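Local coordinates for CghA (Chaetomium globosum, PDB 6KBC), which belongs to the Diels-Alderase family of two-domain, calycin-like beta proteins and binds the ligand WK1 in a pocket of its fold, at residues A[153-167]-A[185-199]. Sequence-based numbering, arbitrary orientation.
Sequences RITGSLTHRSLGYPT and RPIAMANATVDLTFH
Met189 O is gripped twice where the two strands part: Leu163 N donates to it at 2.8 Å, almost straight at 176°, and a water donates to it at 2.7 Å while accepting from Tyr165 N. The same turn is tightened by Ser162, whose small hydroxyl accepts from Gly164 N in an ST turn; Gly164 itself takes the positive phi that glycine tolerates easily. Beyond it the Tyr165 ring lies alongside Met189, and Met189 CB sits 3.5 Å from the ring centroid in a CH-pi contact over one face. With Met189 CG anti to the backbone N (chi1 -178°), CG comes to rest against CZ of the ring. Leu163 CD1 packs on the same CG, while the Leu163 and Asn191 side chains cross at about a right angle, CD2 touching OD1.

From Ser162 back to Ile154 the strands run antiparallel, with paired backbone bonds at Arg161-Asn191, Thr159-Thr193, Ser157-Asp195 and Thr155-Thr197. These residues share the more polar face. There Thr159 OG1 and Thr193 OG1 join at 2.6 Å; in each threonine OG1 stands between backbone N and carbonyl carbon (chi1 75°), and a water links Thr159 OG1 to Asn191 O. Asp195 OD1 forms a salt bridge with Arg213 NH1 of strand 210-216.

The other face is mostly buried and mostly apolar. Ile154 CD1 touches Phe198 CE2 at 3.6 Å, and Ile154 CG1 lies over one face of the Phe198 ring. Glycine suits position 156, where Gly156 CA comes within 4.2 Å of Leu196 CA and the backbone angles are unusual; Leu196 CD2 lies 3.6 Å from Gly156 C. Leu158 CD2 lies over a face of the His160 ring, whose NE2 is hydrogen-bonded to Asp52 O. Phe62 of strand 60-69 packs against Ile154, Leu158, Leu196 and Phe198. Two antiparallel strands with a polar, partly exposed face and an apolar inner face are consistent with the wall of a calycin-like beta-barrel.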
loop_
_atom_site.group_PDB
_atom_site.type_symbol
_atom_site.label_atom_id
_atom_site.label_comp_id
_atom_site.label_asym_id
_atom_site.label_seq_id
_atom_site.Cartn_x
_atom_site.Cartn_y
_atom_site.Cartn_z
ATOM N N ARG A 153 6.935 7.751 21.501
ATOM C CA ARG A 153 6.961 7.774 20.040
ATOM C C ARG A 153 5.550 7.924 19.476
ATOM O O ARG A 153 5.215 8.973 18.914
ATOM C CB ARG A 153 7.625 6.508 19.502
ATOM C CG ARG A 153 9.128 6.449 19.755
ATOM C CD ARG A 153 9.584 5.019 19.989
ATOM N NE ARG A 153 9.122 4.523 21.283
ATOM C CZ ARG A 153 9.128 3.243 21.639
ATOM N NH1 ARG A 153 9.564 2.319 20.793
ATOM N NH2 ARG A 153 8.683 2.887 22.836
ATOM N N ILE A 154 4.712 6.899 19.628
ATOM C CA ILE A 154 3.361 6.933 19.069
ATOM C C ILE A 154 2.431 6.091 19.933
ATOM O O ILE A 154 2.766 4.966 20.320
ATOM C CB ILE A 154 3.333 6.451 17.600
ATOM C CG1 ILE A 154 1.906 6.515 17.041
ATOM C CG2 ILE A 154 3.897 5.046 17.471
ATOM C CD1 ILE A 154 1.803 6.155 15.565
ATOM N N THR A 155 1.251 6.635 20.225
ATOM C CA THR A 155 0.197 5.895 20.904
ATOM C C THR A 155 -1.144 6.246 20.287
ATOM O O THR A 155 -1.381 7.386 19.875
ATOM C CB THR A 155 0.136 6.205 22.412
ATOM O OG1 THR A 155 -0.202 7.584 22.596
ATOM C CG2 THR A 155 1.463 5.913 23.086
ATOM N N GLY A 156 -2.031 5.271 20.253
ATOM C CA GLY A 156 -3.365 5.543 19.792
ATOM C C GLY A 156 -3.820 4.479 18.843
ATOM O O GLY A 156 -3.234 3.397 18.753
ATOM N N SER A 157 -4.878 4.785 18.100
ATOM C CA SER A 157 -5.503 3.771 17.278
ATOM C C SER A 157 -5.928 4.330 15.926
ATOM O O SER A 157 -6.094 5.537 15.726
ATOM C CB SER A 157 -6.728 3.159 17.970
ATOM O OG SER A 157 -7.704 4.153 18.161
ATOM N N LEU A 158 -6.093 3.392 15.004
ATOM C CA LEU A 158 -6.675 3.552 13.687
ATOM C C LEU A 158 -7.747 2.499 13.544
ATOM O O LEU A 158 -7.555 1.358 13.974
ATOM C CB LEU A 158 -5.623 3.346 12.577
ATOM C CG LEU A 158 -6.092 3.588 11.146
ATOM C CD1 LEU A 158 -4.969 4.124 10.276
ATOM C CD2 LEU A 158 -6.602 2.257 10.586
ATOM N N THR A 159 -8.855 2.850 12.908
ATOM C CA THR A 159 -9.868 1.846 12.638
ATOM C C THR A 159 -10.410 2.036 11.239
ATOM O O THR A 159 -10.438 3.145 10.706
ATOM C CB THR A 159 -11.049 1.883 13.638
ATOM O OG1 THR A 159 -11.897 3.000 13.338
ATOM C CG2 THR A 159 -10.551 1.969 15.069
ATOM N N HIS A 160 -10.831 0.927 10.651
ATOM C CA HIS A 160 -11.498 0.899 9.365
ATOM C C HIS A 160 -12.887 0.321 9.538
ATOM O O HIS A 160 -13.065 -0.653 10.268
ATOM C CB HIS A 160 -10.743 0.024 8.356
ATOM C CG HIS A 160 -9.416 0.570 7.933
ATOM N ND1 HIS A 160 -8.270 -0.193 7.901
ATOM C CD2 HIS A 160 -9.072 1.785 7.442
ATOM C CE1 HIS A 160 -7.264 0.538 7.447
ATOM N NE2 HIS A 160 -7.726 1.743 7.161
ATOM N N ARG A 161 -13.847 0.889 8.824
ATOM C CA ARG A 161 -15.187 0.329 8.666
ATOM C C ARG A 161 -15.325 0.115 7.171
ATOM O O ARG A 161 -15.512 1.087 6.433
ATOM C CB ARG A 161 -16.257 1.290 9.179
ATOM C CG ARG A 161 -16.228 1.469 10.673
ATOM C CD ARG A 161 -15.765 0.214 11.383
ATOM N NE ARG A 161 -15.536 0.427 12.814
ATOM C CZ ARG A 161 -16.380 0.095 13.784
ATOM N NH1 ARG A 161 -17.558 -0.426 13.477
ATOM N NH2 ARG A 161 -16.051 0.314 15.057
ATOM N N SER A 162 -15.233 -1.136 6.724
ATOM C CA SER A 162 -15.219 -1.396 5.293
ATOM C C SER A 162 -16.489 -0.885 4.639
ATOM O O SER A 162 -17.587 -1.026 5.181
ATOM C CB SER A 162 -15.067 -2.891 5.014
ATOM O OG SER A 162 -15.099 -3.124 3.616
ATOM N N LEU A 163 -16.339 -0.279 3.463
ATOM C CA LEU A 163 -17.520 0.087 2.702
ATOM C C LEU A 163 -18.054 -1.077 1.876
ATOM O O LEU A 163 -19.040 -0.903 1.152
ATOM C CB LEU A 163 -17.211 1.296 1.816
ATOM C CG LEU A 163 -16.778 2.533 2.625
ATOM C CD1 LEU A 163 -16.813 3.792 1.785
ATOM C CD2 LEU A 163 -17.669 2.710 3.881
ATOM N N GLY A 164 -17.430 -2.250 1.972
ATOM C CA GLY A 164 -17.920 -3.432 1.280
ATOM C C GLY A 164 -17.669 -3.456 -0.213
ATOM O O GLY A 164 -18.431 -4.094 -0.953
ATOM N N TYR A 165 -16.633 -2.751 -0.683
ATOM C CA TYR A 165 -16.294 -2.777 -2.096
ATOM C C TYR A 165 -15.820 -4.176 -2.487
ATOM O O TYR A 165 -15.040 -4.788 -1.755
ATOM C CB TYR A 165 -15.159 -1.795 -2.408
ATOM C CG TYR A 165 -15.481 -0.319 -2.417
ATOM C CD1 TYR A 165 -16.567 0.208 -1.705
ATOM C CD2 TYR A 165 -14.652 0.561 -3.103
ATOM C CE1 TYR A 165 -16.826 1.570 -1.716
ATOM C CE2 TYR A 165 -14.896 1.903 -3.114
ATOM C CZ TYR A 165 -15.975 2.409 -2.425
ATOM O OH TYR A 165 -16.178 3.762 -2.468
ATOM N N PRO A 166 -16.226 -4.680 -3.648
ATOM C CA PRO A 166 -15.647 -5.936 -4.145
ATOM C C PRO A 166 -14.150 -5.785 -4.355
ATOM O O PRO A 166 -13.683 -4.785 -4.903
ATOM C CB PRO A 166 -16.381 -6.165 -5.472
ATOM C CG PRO A 166 -16.858 -4.815 -5.887
ATOM C CD PRO A 166 -17.166 -4.078 -4.609
ATOM N N THR A 167 -13.386 -6.790 -3.921
ATOM C CA THR A 167 -11.935 -6.634 -3.929
ATOM C C THR A 167 -11.136 -7.934 -3.923
ATOM O O THR A 167 -9.970 -7.948 -4.336
ATOM C CB THR A 167 -11.515 -5.796 -2.717
ATOM O OG1 THR A 167 -10.119 -5.476 -2.815
ATOM C CG2 THR A 167 -11.767 -6.565 -1.408
ATOM N N ARG A 185 -5.846 -6.060 -2.087
ATOM C CA ARG A 185 -6.497 -5.239 -1.071
ATOM C C ARG A 185 -7.603 -6.017 -0.377
ATOM O O ARG A 185 -8.733 -6.096 -0.892
ATOM C CB ARG A 185 -7.028 -3.958 -1.709
ATOM C CG ARG A 185 -5.871 -3.054 -2.158
ATOM C CD ARG A 185 -6.301 -2.000 -3.160
ATOM N NE ARG A 185 -6.675 -2.588 -4.434
ATOM C CZ ARG A 185 -5.814 -2.879 -5.406
ATOM N NH1 ARG A 185 -4.522 -2.618 -5.250
ATOM N NH2 ARG A 185 -6.254 -3.427 -6.527
ATOM N N PRO A 186 -7.332 -6.603 0.786
ATOM C CA PRO A 186 -8.413 -7.261 1.539
ATOM C C PRO A 186 -9.563 -6.327 1.856
ATOM O O PRO A 186 -10.725 -6.758 1.861
ATOM C CB PRO A 186 -7.697 -7.744 2.803
ATOM C CG PRO A 186 -6.300 -8.004 2.339
ATOM C CD PRO A 186 -6.013 -6.845 1.399
ATOM N N ILE A 187 -9.281 -5.054 2.127
ATOM C CA ILE A 187 -10.321 -4.040 2.225
ATOM C C ILE A 187 -9.949 -2.892 1.301
ATOM O O ILE A 187 -9.004 -2.140 1.582
ATOM C CB ILE A 187 -10.534 -3.539 3.655
ATOM C CG1 ILE A 187 -10.873 -4.711 4.578
ATOM C CG2 ILE A 187 -11.640 -2.513 3.651
ATOM C CD1 ILE A 187 -10.758 -4.368 6.047
ATOM N N ALA A 188 -10.704 -2.755 0.214
ATOM C CA ALA A 188 -10.400 -1.772 -0.816
ATOM C C ALA A 188 -10.657 -0.359 -0.319
ATOM O O ALA A 188 -9.884 0.559 -0.626
ATOM C CB ALA A 188 -11.242 -2.063 -2.058
ATOM N N MET A 189 -11.737 -0.164 0.445
ATOM C CA MET A 189 -12.168 1.175 0.827
ATOM C C MET A 189 -12.900 1.095 2.161
ATOM O O MET A 189 -13.791 0.255 2.335
ATOM C CB MET A 189 -13.092 1.768 -0.239
ATOM C CG MET A 189 -13.555 3.188 0.036
ATOM S SD MET A 189 -12.199 4.345 0.314
ATOM C CE MET A 189 -13.167 5.841 0.030
ATOM N N ALA A 190 -12.540 1.973 3.090
ATOM C CA ALA A 190 -13.148 1.965 4.411
ATOM C C ALA A 190 -13.309 3.392 4.906
ATOM O O ALA A 190 -12.498 4.267 4.585
ATOM C CB ALA A 190 -12.293 1.171 5.401
ATOM N N ASN A 191 -14.373 3.631 5.679
ATOM C CA ASN A 191 -14.367 4.784 6.571
ATOM C C ASN A 191 -13.263 4.589 7.583
ATOM O O ASN A 191 -13.166 3.535 8.214
ATOM C CB ASN A 191 -15.697 4.949 7.320
ATOM C CG ASN A 191 -16.823 5.335 6.420
ATOM O OD1 ASN A 191 -17.929 4.803 6.534
ATOM N ND2 ASN A 191 -16.560 6.260 5.501
ATOM N N ALA A 192 -12.425 5.597 7.742
ATOM C CA ALA A 192 -11.287 5.490 8.629
ATOM C C ALA A 192 -11.467 6.449 9.795
ATOM O O ALA A 192 -11.993 7.554 9.632
ATOM C CB ALA A 192 -9.980 5.782 7.883
ATOM N N THR A 193 -11.083 6.003 10.981
ATOM C CA THR A 193 -10.901 6.913 12.092
ATOM C C THR A 193 -9.467 6.817 12.567
ATOM O O THR A 193 -8.816 5.774 12.447
ATOM C CB THR A 193 -11.853 6.622 13.263
ATOM O OG1 THR A 193 -11.403 5.454 13.963
ATOM C CG2 THR A 193 -13.258 6.410 12.764
ATOM N N VAL A 194 -8.978 7.930 13.091
ATOM C CA VAL A 194 -7.649 8.006 13.660
ATOM C C VAL A 194 -7.739 8.765 14.974
ATOM O O VAL A 194 -8.433 9.781 15.069
ATOM C CB VAL A 194 -6.682 8.694 12.680
ATOM C CG1 VAL A 194 -5.392 8.993 13.352
ATOM C CG2 VAL A 194 -6.467 7.801 11.451
ATOM N N ASP A 195 -7.034 8.280 15.985
ATOM C CA ASP A 195 -6.937 9.028 17.233
ATOM C C ASP A 195 -5.553 8.698 17.786
ATOM O O ASP A 195 -5.365 7.718 18.511
ATOM C CB ASP A 195 -8.072 8.672 18.187
ATOM C CG ASP A 195 -8.000 9.429 19.504
ATOM O OD1 ASP A 195 -7.125 10.308 19.645
ATOM O OD2 ASP A 195 -8.873 9.190 20.369
ATOM N N LEU A 196 -4.576 9.497 17.384
ATOM C CA LEU A 196 -3.182 9.149 17.561
ATOM C C LEU A 196 -2.460 10.307 18.221
ATOM O O LEU A 196 -2.813 11.472 18.018
ATOM C CB LEU A 196 -2.505 8.828 16.202
ATOM C CG LEU A 196 -2.865 7.506 15.525
ATOM C CD1 LEU A 196 -2.368 7.548 14.087
ATOM C CD2 LEU A 196 -2.238 6.339 16.254
ATOM N N THR A 197 -1.426 9.971 18.989
ATOM C CA THR A 197 -0.555 10.966 19.593
ATOM C C THR A 197 0.875 10.634 19.216
ATOM O O THR A 197 1.334 9.510 19.447
ATOM C CB THR A 197 -0.720 11.015 21.118
ATOM O OG1 THR A 197 -2.094 11.252 21.422
ATOM C CG2 THR A 197 0.123 12.130 21.714
ATOM N N PHE A 198 1.560 11.608 18.616
ATOM C CA PHE A 198 2.932 11.463 18.154
ATOM C C PHE A 198 3.835 12.356 18.987
ATOM O O PHE A 198 3.490 13.507 19.278
ATOM C CB PHE A 198 3.087 11.875 16.686
ATOM C CG PHE A 198 2.252 11.078 15.723
ATOM C CD1 PHE A 198 0.904 11.348 15.569
ATOM C CD2 PHE A 198 2.832 10.101 14.924
ATOM C CE1 PHE A 198 0.138 10.637 14.662
ATOM C CE2 PHE A 198 2.071 9.387 14.022
ATOM C CZ PHE A 198 0.721 9.654 13.895
ATOM N N HIS A 199 5.000 11.842 19.343
ATOM C CA HIS A 199 5.991 12.633 20.056
ATOM C C HIS A 199 6.968 13.198 19.033
ATOM O O HIS A 199 7.609 12.442 18.298
ATOM C CB HIS A 199 6.665 11.790 21.141
ATOM C CG HIS A 199 5.691 11.262 22.162
ATOM N ND1 HIS A 199 4.779 10.264 21.880
ATOM C CD2 HIS A 199 5.465 11.619 23.450
ATOM C CE1 HIS A 199 4.044 10.020 22.951
ATOM N NE2 HIS A 199 4.443 10.826 23.918
HETATM O O HOH W 1 -3.943 9.072 21.237
HETATM O O HOH W 2 -13.732 3.485 11.172
HETATM O O HOH W 3 -14.301 -1.880 0.762
HETATM O O HOH W 4 -13.356 -4.285 0.147
HETATM O O HOH W 5 -7.531 -6.472 -4.112
HETATM O O HOH W 6 -9.258 -3.744 -4.985
#